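Helix-turn-helix domain-containing protein (Shewanella amazonensis SB2B, PDB 3KE2) is of unknown function but probably binds DNA through a winged helix-turn-helix domain. Local coordinates at residues 16-28 and 90-104. Residues are numbered along the deposited sequence; the frame is centred on the assembly and turned at random. Where two conformers were deposited one is given.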
loop_
_atom_site.group_PDB
_atom_site.type_symbol
_atom_site.label_atom_id
_atom_site.label_comp_id
_atom_site.label_asym_id
_atom_site.label_seq_id
_atom_site.Cartn_x
_atom_site.Cartn_y
_atom_site.Cartn_z
ATOM N N HIS A 16 -8.881 1.210 3.294
ATOM C CA HIS A 16 -8.417 1.697 1.998
ATOM C C HIS A 16 -8.198 3.210 2.047
ATOM O O HIS A 16 -7.220 3.737 1.469
ATOM C CB HIS A 16 -9.405 1.271 0.897
ATOM C CG HIS A 16 -8.927 1.532 -0.497
ATOM N ND1 HIS A 16 -9.786 1.780 -1.546
ATOM C CD2 HIS A 16 -7.676 1.642 -1.006
ATOM C CE1 HIS A 16 -9.083 2.006 -2.645
ATOM N NE2 HIS A 16 -7.801 1.943 -2.340
ATOM N N LYS A 17 -9.095 3.892 2.768
ATOM C CA LYS A 17 -9.032 5.333 2.934
ATOM C C LYS A 17 -7.705 5.642 3.614
ATOM O O LYS A 17 -6.952 6.492 3.151
ATOM C CB LYS A 17 -10.256 5.844 3.738
ATOM C CG LYS A 17 -10.463 7.381 3.737
ATOM C CD LYS A 17 -11.698 7.838 4.554
ATOM C CE LYS A 17 -11.846 9.382 4.529
ATOM N NZ LYS A 17 -12.935 9.911 5.418
ATOM N N ALA A 18 -7.397 4.892 4.674
ATOM C CA ALA A 18 -6.153 5.077 5.435
ATOM C C ALA A 18 -4.923 4.846 4.594
ATOM O O ALA A 18 -3.898 5.457 4.824
ATOM C CB ALA A 18 -6.120 4.161 6.676
ATOM N N PHE A 19 -5.013 3.939 3.641
ATOM C CA PHE A 19 -3.899 3.636 2.743
ATOM C C PHE A 19 -3.674 4.791 1.774
ATOM O O PHE A 19 -2.562 5.252 1.599
ATOM C CB PHE A 19 -4.182 2.306 2.003
ATOM C CG PHE A 19 -3.159 1.938 0.946
ATOM C CD1 PHE A 19 -1.961 1.340 1.296
ATOM C CD2 PHE A 19 -3.430 2.154 -0.413
ATOM C CE1 PHE A 19 -1.034 1.013 0.327
ATOM C CE2 PHE A 19 -2.512 1.817 -1.376
ATOM C CZ PHE A 19 -1.311 1.252 -1.008
ATOM N N LEU A 20 -4.738 5.262 1.148
ATOM C CA LEU A 20 -4.612 6.360 0.215
ATOM C C LEU A 20 -4.101 7.634 0.924
ATOM O O LEU A 20 -3.455 8.485 0.296
ATOM C CB LEU A 20 -5.948 6.621 -0.488
ATOM C CG LEU A 20 -6.481 5.520 -1.423
ATOM C CD1 LEU A 20 -7.892 5.855 -1.822
ATOM C CD2 LEU A 20 -5.605 5.312 -2.662
ATOM N N ARG A 21 -4.390 7.765 2.222
ATOM C CA ARG A 21 -3.932 8.896 3.013
ATOM C C ARG A 21 -2.425 8.873 3.048
ATOM O O ARG A 21 -1.759 9.893 2.884
ATOM C CB ARG A 21 -4.493 8.823 4.449
ATOM C CG ARG A 21 -4.071 9.992 5.394
ATOM C CD ARG A 21 -4.686 9.891 6.827
ATOM N NE ARG A 21 -6.147 9.736 6.822
ATOM C CZ ARG A 21 -6.782 8.619 7.161
ATOM N NH1 ARG A 21 -6.087 7.588 7.603
ATOM N NH2 ARG A 21 -8.106 8.551 7.118
ATOM N N LYS A 22 -1.871 7.679 3.263
ATOM C CA LYS A 22 -0.420 7.562 3.342
ATOM C C LYS A 22 0.167 7.875 1.984
ATOM O O LYS A 22 1.165 8.577 1.910
ATOM C CB LYS A 22 0.044 6.179 3.844
ATOM C CG LYS A 22 -0.642 5.693 5.155
ATOM C CD LYS A 22 -0.117 4.307 5.627
ATOM C CE LYS A 22 -1.188 3.469 6.414
ATOM N NZ LYS A 22 -1.787 4.131 7.595
ATOM N N LEU A 23 -0.444 7.395 0.904
ATOM C CA LEU A 23 0.113 7.679 -0.435
ATOM C C LEU A 23 0.032 9.137 -0.811
ATOM O O LEU A 23 0.916 9.660 -1.508
ATOM C CB LEU A 23 -0.557 6.846 -1.531
ATOM C CG LEU A 23 0.026 5.486 -1.888
ATOM C CD1 LEU A 23 0.479 4.715 -0.707
ATOM C CD2 LEU A 23 -1.047 4.724 -2.676
ATOM N N TYR A 24 -1.035 9.787 -0.352
ATOM C CA TYR A 24 -1.265 11.200 -0.650
ATOM C C TYR A 24 -0.238 12.050 0.076
ATOM O O TYR A 24 0.353 12.983 -0.518
ATOM C CB TYR A 24 -2.684 11.629 -0.273
ATOM C CG TYR A 24 -2.992 13.041 -0.691
ATOM C CD1 TYR A 24 -3.183 13.366 -2.027
ATOM C CD2 TYR A 24 -3.105 14.047 0.236
ATOM C CE1 TYR A 24 -3.463 14.685 -2.426
ATOM C CE2 TYR A 24 -3.381 15.353 -0.149
ATOM C CZ TYR A 24 -3.557 15.667 -1.480
ATOM O OH TYR A 24 -3.844 16.977 -1.839
ATOM N N LEU A 25 -0.024 11.751 1.355
ATOM C CA LEU A 25 0.974 12.503 2.117
ATOM C C LEU A 25 2.346 12.331 1.457
ATOM O O LEU A 25 3.061 13.304 1.189
ATOM C CB LEU A 25 1.016 12.059 3.563
ATOM C CG LEU A 25 -0.139 12.502 4.409
ATOM C CD1 LEU A 25 0.086 12.037 5.829
ATOM C CD2 LEU A 25 -0.200 13.995 4.332
ATOM N N ALA A 26 2.674 11.087 1.147
ATOM C CA ALA A 26 3.941 10.790 0.540
ATOM C C ALA A 26 4.100 11.579 -0.749
ATOM O O ALA A 26 5.190 12.043 -1.054
ATOM C CB ALA A 26 4.055 9.294 0.277
ATOM N N HIS A 27 3.029 11.717 -1.518
ATOM C CA HIS A 27 3.083 12.489 -2.776
ATOM C C HIS A 27 3.361 13.959 -2.459
ATOM O O HIS A 27 4.228 14.560 -3.062
ATOM C CB HIS A 27 1.782 12.283 -3.574
ATOM C CG HIS A 27 1.630 13.153 -4.785
ATOM N ND1 HIS A 27 2.082 12.781 -6.038
ATOM C CD2 HIS A 27 1.004 14.347 -4.949
ATOM C CE1 HIS A 27 1.768 13.724 -6.914
ATOM N NE2 HIS A 27 1.111 14.684 -6.280
ATOM N N LEU A 28 2.642 14.522 -1.489
ATOM C CA LEU A 28 2.847 15.907 -1.105
ATOM C C LEU A 28 4.298 16.161 -0.674
ATOM O O LEU A 28 4.941 17.089 -1.156
ATOM C CB LEU A 28 1.908 16.277 0.022
ATOM C CG LEU A 28 0.428 16.409 -0.324
ATOM C CD1 LEU A 28 -0.307 16.742 0.956
ATOM C CD2 LEU A 28 0.163 17.463 -1.412
ATOM N N TRP A 90 1.917 6.313 -9.763
ATOM C CA TRP A 90 0.495 6.004 -9.683
ATOM C C TRP A 90 -0.270 7.153 -9.060
ATOM O O TRP A 90 -1.284 7.577 -9.578
ATOM C CB TRP A 90 0.270 4.730 -8.869
ATOM C CG TRP A 90 -1.142 4.271 -8.855
ATOM C CD1 TRP A 90 -1.723 3.420 -9.728
ATOM C CD2 TRP A 90 -2.153 4.635 -7.910
ATOM N NE1 TRP A 90 -3.047 3.218 -9.386
ATOM C CE2 TRP A 90 -3.330 3.964 -8.276
ATOM C CE3 TRP A 90 -2.171 5.455 -6.790
ATOM C CZ2 TRP A 90 -4.521 4.100 -7.565
ATOM C CZ3 TRP A 90 -3.354 5.588 -6.081
ATOM C CH2 TRP A 90 -4.516 4.909 -6.474
HETATM N N MSE A 91 0.212 7.660 -7.937
HETATM C CA MSE A 91 -0.471 8.781 -7.288
HETATM C C MSE A 91 -0.546 9.991 -8.254
HETATM O O MSE A 91 -1.557 10.705 -8.275
HETATM C CB MSE A 91 0.191 9.159 -5.953
HETATM C CG MSE A 91 -0.588 10.230 -5.258
HETATM SE SE MSE A 91 -2.348 9.628 -4.734
HETATM C CE MSE A 91 -3.326 11.147 -5.118
ATOM N N ASP A 92 0.502 10.192 -9.074
ATOM C CA ASP A 92 0.534 11.304 -10.058
ATOM C C ASP A 92 -0.725 11.326 -10.914
ATOM O O ASP A 92 -1.307 12.373 -11.200
ATOM C CB ASP A 92 1.741 11.209 -10.997
ATOM C CG ASP A 92 3.075 11.370 -10.283
ATOM O OD1 ASP A 92 3.121 11.700 -9.078
ATOM O OD2 ASP A 92 4.110 11.183 -10.952
ATOM N N THR A 93 -1.145 10.149 -11.307
ATOM C CA THR A 93 -2.301 9.982 -12.150
ATOM C C THR A 93 -3.623 10.127 -11.427
ATOM O O THR A 93 -4.585 10.598 -12.024
ATOM C CB THR A 93 -2.251 8.554 -12.766
ATOM O OG1 THR A 93 -0.980 8.373 -13.424
ATOM C CG2 THR A 93 -3.451 8.277 -13.736
ATOM N N HIS A 94 -3.666 9.762 -10.144
ATOM C CA HIS A 94 -4.933 9.742 -9.386
ATOM C C HIS A 94 -5.121 10.832 -8.310
ATOM O O HIS A 94 -6.082 10.774 -7.519
ATOM C CB HIS A 94 -5.085 8.320 -8.761
ATOM C CG HIS A 94 -5.193 7.199 -9.780
ATOM N ND1 HIS A 94 -4.108 6.718 -10.491
ATOM C CD2 HIS A 94 -6.255 6.455 -10.183
ATOM C CE1 HIS A 94 -4.503 5.756 -11.310
ATOM N NE2 HIS A 94 -5.800 5.573 -11.139
ATOM N N VAL A 95 -4.267 11.859 -8.315
ATOM C CA VAL A 95 -4.329 12.905 -7.274
ATOM C C VAL A 95 -5.710 13.526 -7.045
ATOM O O VAL A 95 -6.193 13.561 -5.922
ATOM C CB VAL A 95 -3.345 14.081 -7.543
ATOM C CG1 VAL A 95 -3.365 15.069 -6.363
ATOM C CG2 VAL A 95 -1.943 13.581 -7.782
ATOM N N ASP A 96 -6.328 14.040 -8.100
ATOM C CA ASP A 96 -7.626 14.707 -7.964
ATOM C C ASP A 96 -8.664 13.788 -7.307
ATOM O O ASP A 96 -9.396 14.188 -6.381
ATOM C CB ASP A 96 -8.160 15.172 -9.329
ATOM C CG ASP A 96 -7.292 16.248 -10.008
ATOM O OD1 ASP A 96 -6.129 16.496 -9.603
ATOM O OD2 ASP A 96 -7.800 16.842 -10.991
ATOM N N GLU A 97 -8.706 12.554 -7.808
ATOM C CA GLU A 97 -9.632 11.532 -7.340
ATOM C C GLU A 97 -9.439 11.231 -5.831
ATOM O O GLU A 97 -10.398 11.238 -5.025
ATOM C CB GLU A 97 -9.425 10.278 -8.199
ATOM C CG GLU A 97 -10.421 9.160 -7.983
ATOM C CD GLU A 97 -10.091 7.904 -8.820
ATOM O OE1 GLU A 97 -9.003 7.845 -9.457
ATOM O OE2 GLU A 97 -10.928 6.976 -8.838
ATOM N N VAL A 98 -8.180 11.005 -5.466
ATOM C CA VAL A 98 -7.797 10.692 -4.091
ATOM C C VAL A 98 -8.031 11.847 -3.121
ATOM O O VAL A 98 -8.495 11.642 -1.995
ATOM C CB VAL A 98 -6.320 10.299 -4.044
ATOM C CG1 VAL A 98 -5.861 10.118 -2.607
ATOM C CG2 VAL A 98 -6.090 9.042 -4.883
ATOM N N LYS A 99 -7.694 13.056 -3.563
ATOM C CA LYS A 99 -7.854 14.259 -2.752
ATOM C C LYS A 99 -9.335 14.436 -2.371
ATOM O O LYS A 99 -9.664 14.776 -1.225
ATOM C CB LYS A 99 -7.309 15.476 -3.499
ATOM C CG LYS A 99 -7.255 16.754 -2.663
ATOM C CD LYS A 99 -6.896 17.974 -3.533
ATOM C CE LYS A 99 -7.155 19.294 -2.802
ATOM N NZ LYS A 99 -7.028 20.458 -3.711
ATOM N N SER A 100 -10.227 14.191 -3.327
ATOM C CA SER A 100 -11.651 14.259 -3.054
ATOM C C SER A 100 -12.063 13.221 -1.991
ATOM O O SER A 100 -12.573 13.578 -0.929
ATOM C CB SER A 100 -12.448 14.027 -4.327
ATOM O OG SER A 100 -13.833 14.021 -4.030
ATOM N N LEU A 101 -11.817 11.945 -2.276
ATOM C CA LEU A 101 -12.181 10.867 -1.348
ATOM C C LEU A 101 -11.709 11.125 0.084
ATOM O O LEU A 101 -12.418 10.817 1.026
ATOM C CB LEU A 101 -11.591 9.541 -1.819
ATOM C CG LEU A 101 -12.021 8.980 -3.173
ATOM C CD1 LEU A 101 -11.083 7.841 -3.559
ATOM C CD2 LEU A 101 -13.502 8.542 -3.158
ATOM N N LEU A 102 -10.500 11.675 0.240
ATOM C CA LEU A 102 -9.932 11.949 1.578
ATOM C C LEU A 102 -10.522 13.183 2.252
ATOM O O LEU A 102 -10.318 13.382 3.454
ATOM C CB LEU A 102 -8.401 12.099 1.505
ATOM C CG LEU A 102 -7.529 10.844 1.305
ATOM C CD1 LEU A 102 -6.112 11.215 0.855
ATOM C CD2 LEU A 102 -7.495 9.981 2.579
ATOM N N GLY A 103 -11.236 14.002 1.476
ATOM C CA GLY A 103 -11.845 15.238 1.976
ATOM C C GLY A 103 -10.824 16.335 2.281
ATOM O O GLY A 103 -11.026 17.157 3.188
ATOM N N VAL A 104 -9.729 16.368 1.518
ATOM C CA VAL A 104 -8.687 17.363 1.761
ATOM C C VAL A 104 -9.133 18.759 1.307
ATOM O O VAL A 104 -9.487 18.996 0.136
ATOM C CB VAL A 104 -7.342 16.965 1.121
ATOM C CG1 VAL A 104 -6.323 18.082 1.276
ATOM C CG2 VAL A 104 -6.822 15.702 1.768
#
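Tyr-24 of helix 16-28 enters a hole on helix 90-102 formed by Val-95, Val-98, Lys-99 and Leu-102, a plain case of knobs-into-holes packing between helices whose directions differ by 126°. With CG anti to the backbone N (chi1 -174°), the ring is swung across to the other helix. Tyr-24 CE1 meets Val-95 CG1 at 4.0 Å, edge-on and near the ring plane. Further out, Tyr-24 OH lies 3.5 Å from Lys-99 CG, against the aliphatic part of an extended lysine. The reciprocal knob is Leu-102, seated among Lys-17, Leu-20, Arg-21 and Tyr-24: its CD1 stands 3.6 Å from Tyr-24 CB, while Leu-102 CD2 lies 3.6 Å from Lys-17 O. An alanine in place of Tyr-24 would keep that CB contact but would probably open a gap between Val-95, Lys-99 and Val-104, whose CG2 now touches Tyr-24 CE2. On the same face, Leu-20 points at the partner helix and splits its branches, CD1 to Leu-101 and CD2 to Trp-90 CH2 (4.0 Å). One turn beyond Tyr-24, His-27 brings CB to 3.6 Å from Met-91 CG, and Asp-92 OD1 approaches the edge of the imidazole, 3.3 Å from His-27 CE1. Past Leu-102, Gly-103 ends the helix in a Schellman motif. The contact thus joins the first long helix of the winged helix-turn-helix domain to the last, with the antiparallel hairpin 63-67/77-82 between them in the chain; helix 36-43 touches Leu-28 and Val-104, helix 47-55 touches Arg-21 and Leu-25, and the second subunit touches Leu-23 and Trp-90.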